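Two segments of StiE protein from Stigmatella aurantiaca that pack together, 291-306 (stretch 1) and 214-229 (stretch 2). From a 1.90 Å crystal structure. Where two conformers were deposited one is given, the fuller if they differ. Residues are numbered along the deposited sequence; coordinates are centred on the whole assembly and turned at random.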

# COMPACT_ATOMS: atom_id res chain seq x y z
N GLN A 291 -13.01 3.86 -8.25
CA GLN A 291 -13.38 5.13 -8.87
C GLN A 291 -14.47 5.83 -8.06
O GLN A 291 -15.41 5.21 -7.60
CB GLN A 291 -13.85 4.93 -10.32
CG GLN A 291 -14.09 6.26 -11.05
CD GLN A 291 -14.61 6.07 -12.46
OE1 GLN A 291 -15.11 5.01 -12.81
NE2 GLN A 291 -14.45 7.09 -13.28
N LYS A 292 -14.34 7.14 -7.87
CA LYS A 292 -15.45 7.88 -7.26
C LYS A 292 -16.65 7.94 -8.20
O LYS A 292 -16.52 8.20 -9.40
CB LYS A 292 -15.01 9.30 -6.90
CG LYS A 292 -16.15 10.10 -6.30
CD LYS A 292 -15.66 11.39 -5.68
CE LYS A 292 -16.83 12.15 -5.07
NZ LYS A 292 -16.29 13.26 -4.24
N ASP A 293 -17.84 7.70 -7.64
CA ASP A 293 -19.10 7.60 -8.41
C ASP A 293 -20.14 8.34 -7.57
O ASP A 293 -20.90 7.76 -6.81
CB ASP A 293 -19.48 6.13 -8.63
CG ASP A 293 -20.65 5.95 -9.58
OD1 ASP A 293 -21.42 6.90 -9.84
OD2 ASP A 293 -20.82 4.80 -10.03
N ARG A 294 -20.18 9.66 -7.74
CA ARG A 294 -21.03 10.52 -6.93
C ARG A 294 -22.50 10.37 -7.30
O ARG A 294 -23.38 10.54 -6.44
CB ARG A 294 -20.58 11.98 -7.10
CG ARG A 294 -21.38 12.99 -6.32
CD ARG A 294 -21.23 12.76 -4.82
NE ARG A 294 -22.01 13.72 -4.04
CZ ARG A 294 -23.30 13.58 -3.78
NH1 ARG A 294 -23.96 12.53 -4.24
NH2 ARG A 294 -23.94 14.49 -3.06
N PHE A 295 -22.80 10.05 -8.55
CA PHE A 295 -24.17 10.08 -9.06
C PHE A 295 -24.91 8.76 -8.93
O PHE A 295 -26.09 8.70 -9.28
CB PHE A 295 -24.15 10.53 -10.54
CG PHE A 295 -23.54 11.90 -10.75
CD1 PHE A 295 -23.69 12.90 -9.79
CD2 PHE A 295 -22.82 12.20 -11.90
CE1 PHE A 295 -23.13 14.18 -9.98
CE2 PHE A 295 -22.26 13.48 -12.11
CZ PHE A 295 -22.41 14.47 -11.14
N SER A 296 -24.27 7.70 -8.42
CA SER A 296 -24.93 6.41 -8.35
C SER A 296 -25.55 6.22 -6.97
O SER A 296 -25.15 6.84 -6.00
CB SER A 296 -23.94 5.28 -8.66
OG SER A 296 -23.64 5.23 -10.06
N ARG A 297 -26.61 5.40 -6.92
CA ARG A 297 -27.21 5.05 -5.64
C ARG A 297 -26.22 4.23 -4.82
O ARG A 297 -25.58 3.31 -5.33
CB ARG A 297 -28.48 4.23 -5.86
CG ARG A 297 -29.62 5.00 -6.50
CD ARG A 297 -30.70 4.05 -6.96
NE ARG A 297 -31.82 4.79 -7.53
CZ ARG A 297 -33.02 4.88 -6.97
NH1 ARG A 297 -33.26 4.28 -5.81
NH2 ARG A 297 -33.98 5.57 -7.56
N SER A 298 -26.11 4.57 -3.53
CA SER A 298 -25.14 3.89 -2.67
C SER A 298 -25.48 2.42 -2.52
O SER A 298 -24.58 1.57 -2.44
CB SER A 298 -25.09 4.57 -1.31
OG SER A 298 -26.29 4.33 -0.60
N ASP A 299 -26.77 2.08 -2.46
CA ASP A 299 -27.15 0.67 -2.42
C ASP A 299 -26.73 -0.05 -3.69
O ASP A 299 -26.45 -1.25 -3.66
CB ASP A 299 -28.65 0.51 -2.20
CG ASP A 299 -29.47 1.47 -3.03
OD1 ASP A 299 -29.55 2.66 -2.62
OD2 ASP A 299 -30.01 1.06 -4.09
N GLU A 300 -26.68 0.67 -4.82
CA GLU A 300 -26.27 0.00 -6.04
C GLU A 300 -24.75 -0.07 -6.16
O GLU A 300 -24.23 -1.03 -6.75
CB GLU A 300 -26.88 0.71 -7.26
CG GLU A 300 -26.76 -0.10 -8.52
CD GLU A 300 -27.33 -1.50 -8.40
OE1 GLU A 300 -28.27 -1.72 -7.60
OE2 GLU A 300 -26.84 -2.39 -9.12
N LEU A 301 -24.02 0.90 -5.60
CA LEU A 301 -22.58 0.74 -5.46
C LEU A 301 -22.25 -0.52 -4.68
O LEU A 301 -21.35 -1.28 -5.05
CB LEU A 301 -21.95 1.96 -4.78
CG LEU A 301 -22.06 3.30 -5.49
CD1 LEU A 301 -21.36 4.36 -4.65
CD2 LEU A 301 -21.46 3.22 -6.88
N PHE A 302 -22.97 -0.75 -3.57
CA PHE A 302 -22.70 -1.92 -2.74
C PHE A 302 -22.95 -3.21 -3.52
O PHE A 302 -22.15 -4.16 -3.45
CB PHE A 302 -23.56 -1.89 -1.48
CG PHE A 302 -23.20 -2.95 -0.47
CD1 PHE A 302 -23.68 -4.24 -0.60
CD2 PHE A 302 -22.37 -2.65 0.61
CE1 PHE A 302 -23.33 -5.23 0.31
CE2 PHE A 302 -22.04 -3.65 1.54
CZ PHE A 302 -22.52 -4.92 1.38
N HIS A 303 -24.06 -3.25 -4.26
CA HIS A 303 -24.42 -4.44 -5.05
C HIS A 303 -23.34 -4.75 -6.08
O HIS A 303 -22.88 -5.89 -6.20
CB HIS A 303 -25.77 -4.18 -5.72
CG HIS A 303 -26.25 -5.31 -6.58
ND1 HIS A 303 -26.57 -5.13 -7.91
CD2 HIS A 303 -26.50 -6.60 -6.29
CE1 HIS A 303 -26.99 -6.28 -8.41
NE2 HIS A 303 -26.96 -7.19 -7.45
N LEU A 304 -22.90 -3.72 -6.81
CA LEU A 304 -21.87 -3.87 -7.83
C LEU A 304 -20.50 -4.17 -7.21
O LEU A 304 -19.78 -5.04 -7.69
CB LEU A 304 -21.82 -2.59 -8.68
CG LEU A 304 -23.11 -2.29 -9.48
CD1 LEU A 304 -23.39 -0.76 -9.83
CD2 LEU A 304 -23.11 -3.15 -10.71
N ASN A 305 -20.14 -3.47 -6.13
CA ASN A 305 -18.87 -3.77 -5.46
C ASN A 305 -18.82 -5.22 -4.99
O ASN A 305 -17.75 -5.84 -5.03
CB ASN A 305 -18.64 -2.86 -4.25
CG ASN A 305 -18.44 -1.43 -4.63
OD1 ASN A 305 -18.13 -1.12 -5.78
ND2 ASN A 305 -18.60 -0.54 -3.65
N ALA A 306 -19.94 -5.74 -4.47
CA ALA A 306 -19.93 -7.09 -3.93
C ALA A 306 -19.60 -8.10 -5.02
O ALA A 306 -18.84 -9.05 -4.78
CB ALA A 306 -21.29 -7.42 -3.30
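Stretch 2, residues 214-229: REQWNKLFSSNHLRLV

Stretch 2 enters as a helix from Arg-214 to about Ser-222, turns through a short loop and leaves as the strand Leu-226 to Val-229. Within that loop His-225 adopts a left-handed conformation (phi 62°, psi 39°). Stretch 1 runs in the reverse order, from strand residues Gln-291 and Lys-292 through a loop to the helix that starts at Ser-298. The two helices run roughly antiparallel, at 144° with an axial separation of 8.9 Å, whereas helix 298-306 lies nearly along strand 226-229, at 19° and 7.5 Å. Together the stretches bury 1030 Å².

The strands pair antiparallel. Gln-291 and Arg-227 form a hydrogen-bonded pair, with Gln-291 N to Arg-227 O at 2.8 Å and Arg-227 N to Gln-291 O at 2.9 Å. Lys-292 faces Leu-226 in the next, non-hydrogen-bonded pair, their CA atoms 4.6 Å apart. The ladder is extended into the loop by Asp-293 N, which donates to His-225 O at 2.8 Å; the same carbonyl receives a CA-H...O contact from Lys-292 CA at 3.3 Å.

Polar side chains tie the helix of stretch 1 to both elements of stretch 2. Asn-305 is central: its OD1 accepts from Leu-228 N at 2.8 Å, while its ND2 donates to Asn-218 OD1 at 3.2 Å and makes weak bonds to Ser-222 OG (3.1 Å) and Leu-226 O (3.3 Å). The side chain thus bridges the helix and the strand. Asn-218 answers with an almost linear bond from ND2 to Phe-302 O at 3.0 Å, so its amide uses both ends across the contact.

Longer side chains add contacts beside the paired strands. The side chains of Gln-291 and Arg-227 share one face of the sheet, which lets Arg-227 NH1 reach Gln-291 OE1 at 3.1 Å; Arg-227 NH2 forms a salt bridge with Asp-293 OD2 at 3.2 Å, its hydrogen bond weak. Arg-294 lays its CD over the face of the His-225 ring, 3.9 Å from the centroid, in a CH-pi contact.

Side chains also interlock between the helices. Ser-222 sits in a hole lined by Ser-298, Leu-301, Phe-302 and Asn-305, its OG 3.1 Å from Phe-302 CA. Reciprocally, Phe-302 lodges among Glu-215, Asn-218, Lys-219 and Ser-222, with Asn-218 CG over one ring face, 3.4 Å from Phe-302 CD2. In a separate apolar contact to the loop and strand, Leu-301 points toward stretch 2, placing CD1 3.8 Å from His-225 CA and CD2 4.1 Å from Arg-227 CB.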

# COMPACT_ATOMS: atom_id res chain seq x y z
N ARG A 214 -14.39 -8.50 2.99
CA ARG A 214 -14.97 -7.91 1.78
C ARG A 214 -16.15 -7.01 2.12
O ARG A 214 -16.23 -5.86 1.66
CB ARG A 214 -15.41 -9.02 0.83
CG ARG A 214 -14.31 -9.75 0.12
CD ARG A 214 -14.83 -11.10 -0.42
NE ARG A 214 -13.92 -11.62 -1.43
CZ ARG A 214 -12.84 -12.34 -1.16
NH1 ARG A 214 -12.54 -12.65 0.10
NH2 ARG A 214 -12.07 -12.77 -2.15
N GLU A 215 -17.07 -7.50 2.95
CA GLU A 215 -18.27 -6.73 3.27
C GLU A 215 -17.92 -5.45 3.99
O GLU A 215 -18.57 -4.41 3.78
CB GLU A 215 -19.22 -7.58 4.11
CG GLU A 215 -20.44 -6.82 4.59
CD GLU A 215 -21.56 -7.75 5.00
OE1 GLU A 215 -22.71 -7.55 4.54
OE2 GLU A 215 -21.29 -8.70 5.78
N GLN A 216 -16.89 -5.48 4.83
CA GLN A 216 -16.51 -4.29 5.57
C GLN A 216 -15.87 -3.25 4.66
O GLN A 216 -16.23 -2.07 4.71
CB GLN A 216 -15.58 -4.67 6.71
CG GLN A 216 -16.33 -5.26 7.88
CD GLN A 216 -15.40 -5.73 8.96
OE1 GLN A 216 -14.39 -6.38 8.68
NE2 GLN A 216 -15.71 -5.40 10.21
N TRP A 217 -14.94 -3.67 3.79
CA TRP A 217 -14.42 -2.76 2.77
C TRP A 217 -15.55 -2.21 1.90
O TRP A 217 -15.57 -1.02 1.58
CB TRP A 217 -13.40 -3.46 1.86
CG TRP A 217 -12.03 -3.69 2.46
CD1 TRP A 217 -11.43 -4.90 2.69
CD2 TRP A 217 -11.08 -2.70 2.88
NE1 TRP A 217 -10.17 -4.73 3.22
CE2 TRP A 217 -9.93 -3.39 3.36
CE3 TRP A 217 -11.08 -1.30 2.91
CZ2 TRP A 217 -8.81 -2.72 3.86
CZ3 TRP A 217 -9.96 -0.64 3.40
CH2 TRP A 217 -8.84 -1.35 3.87
N ASN A 218 -16.46 -3.09 1.47
CA ASN A 218 -17.59 -2.67 0.64
C ASN A 218 -18.41 -1.58 1.33
O ASN A 218 -18.78 -0.58 0.71
CB ASN A 218 -18.47 -3.89 0.30
CG ASN A 218 -19.46 -3.58 -0.80
OD1 ASN A 218 -19.54 -2.44 -1.25
ND2 ASN A 218 -20.22 -4.59 -1.25
N LYS A 219 -18.70 -1.74 2.63
CA LYS A 219 -19.47 -0.72 3.32
C LYS A 219 -18.74 0.62 3.31
O LYS A 219 -19.35 1.67 3.08
CB LYS A 219 -19.75 -1.18 4.76
CG LYS A 219 -20.86 -0.41 5.47
CD LYS A 219 -21.26 -1.13 6.75
CE LYS A 219 -22.30 -0.34 7.53
NZ LYS A 219 -23.53 -0.10 6.72
N LEU A 220 -17.42 0.60 3.52
CA LEU A 220 -16.63 1.83 3.47
C LEU A 220 -16.70 2.48 2.10
O LEU A 220 -16.85 3.70 2.00
CB LEU A 220 -15.17 1.54 3.83
CG LEU A 220 -14.91 1.21 5.31
CD1 LEU A 220 -13.48 0.72 5.46
CD2 LEU A 220 -15.16 2.44 6.15
N PHE A 221 -16.51 1.69 1.04
CA PHE A 221 -16.55 2.28 -0.30
C PHE A 221 -17.94 2.82 -0.60
O PHE A 221 -18.09 3.98 -1.00
CB PHE A 221 -16.17 1.24 -1.38
CG PHE A 221 -14.74 0.75 -1.31
CD1 PHE A 221 -13.81 1.34 -0.47
CD2 PHE A 221 -14.34 -0.33 -2.09
CE1 PHE A 221 -12.49 0.87 -0.41
CE2 PHE A 221 -13.04 -0.82 -2.05
CZ PHE A 221 -12.11 -0.22 -1.20
N SER A 222 -18.97 2.01 -0.38
CA SER A 222 -20.31 2.33 -0.88
C SER A 222 -20.96 3.47 -0.12
O SER A 222 -21.81 4.17 -0.68
CB SER A 222 -21.22 1.10 -0.78
OG SER A 222 -20.60 -0.04 -1.34
N SER A 223 -20.65 3.61 1.18
CA SER A 223 -21.11 4.73 2.00
C SER A 223 -20.40 6.03 1.66
O SER A 223 -20.80 7.09 2.16
CB SER A 223 -20.87 4.44 3.49
OG SER A 223 -21.41 3.18 3.82
N ASN A 224 -19.34 5.97 0.86
CA ASN A 224 -18.55 7.15 0.56
C ASN A 224 -18.35 7.33 -0.94
O ASN A 224 -17.31 7.81 -1.39
CB ASN A 224 -17.23 7.08 1.34
CG ASN A 224 -17.46 7.23 2.84
OD1 ASN A 224 -17.71 8.33 3.31
ND2 ASN A 224 -17.43 6.12 3.59
N HIS A 225 -19.34 6.92 -1.73
CA HIS A 225 -19.38 7.22 -3.17
C HIS A 225 -18.20 6.61 -3.92
O HIS A 225 -17.68 7.21 -4.86
CB HIS A 225 -19.45 8.73 -3.42
CG HIS A 225 -20.62 9.40 -2.77
ND1 HIS A 225 -20.51 10.17 -1.64
CD2 HIS A 225 -21.94 9.37 -3.09
CE1 HIS A 225 -21.71 10.60 -1.28
NE2 HIS A 225 -22.60 10.13 -2.15
N LEU A 226 -17.79 5.40 -3.54
CA LEU A 226 -16.65 4.75 -4.17
C LEU A 226 -17.06 3.41 -4.75
O LEU A 226 -17.75 2.62 -4.09
CB LEU A 226 -15.50 4.55 -3.15
CG LEU A 226 -14.89 5.84 -2.60
CD1 LEU A 226 -14.01 5.58 -1.37
CD2 LEU A 226 -14.09 6.57 -3.69
N ARG A 227 -16.63 3.16 -5.99
CA ARG A 227 -16.93 1.93 -6.70
C ARG A 227 -15.64 1.16 -6.95
O ARG A 227 -14.70 1.71 -7.53
CB ARG A 227 -17.65 2.20 -8.03
CG ARG A 227 -18.37 0.98 -8.59
CD ARG A 227 -19.13 1.31 -9.87
NE ARG A 227 -18.21 1.37 -11.00
CZ ARG A 227 -17.68 2.49 -11.47
NH1 ARG A 227 -16.84 2.45 -12.49
NH2 ARG A 227 -18.01 3.67 -10.94
N LEU A 228 -15.60 -0.10 -6.52
CA LEU A 228 -14.48 -0.95 -6.84
C LEU A 228 -14.55 -1.32 -8.32
O LEU A 228 -15.52 -1.94 -8.76
CB LEU A 228 -14.53 -2.20 -5.98
CG LEU A 228 -13.48 -3.27 -6.29
CD1 LEU A 228 -12.05 -2.71 -6.13
CD2 LEU A 228 -13.69 -4.48 -5.33
N VAL A 229 -13.52 -0.95 -9.08
CA VAL A 229 -13.49 -1.25 -10.52
C VAL A 229 -12.86 -2.61 -10.78
O VAL A 229 -13.40 -3.41 -11.54
CB VAL A 229 -12.75 -0.13 -11.28
CG1 VAL A 229 -12.55 -0.52 -12.78
CG2 VAL A 229 -13.50 1.19 -11.16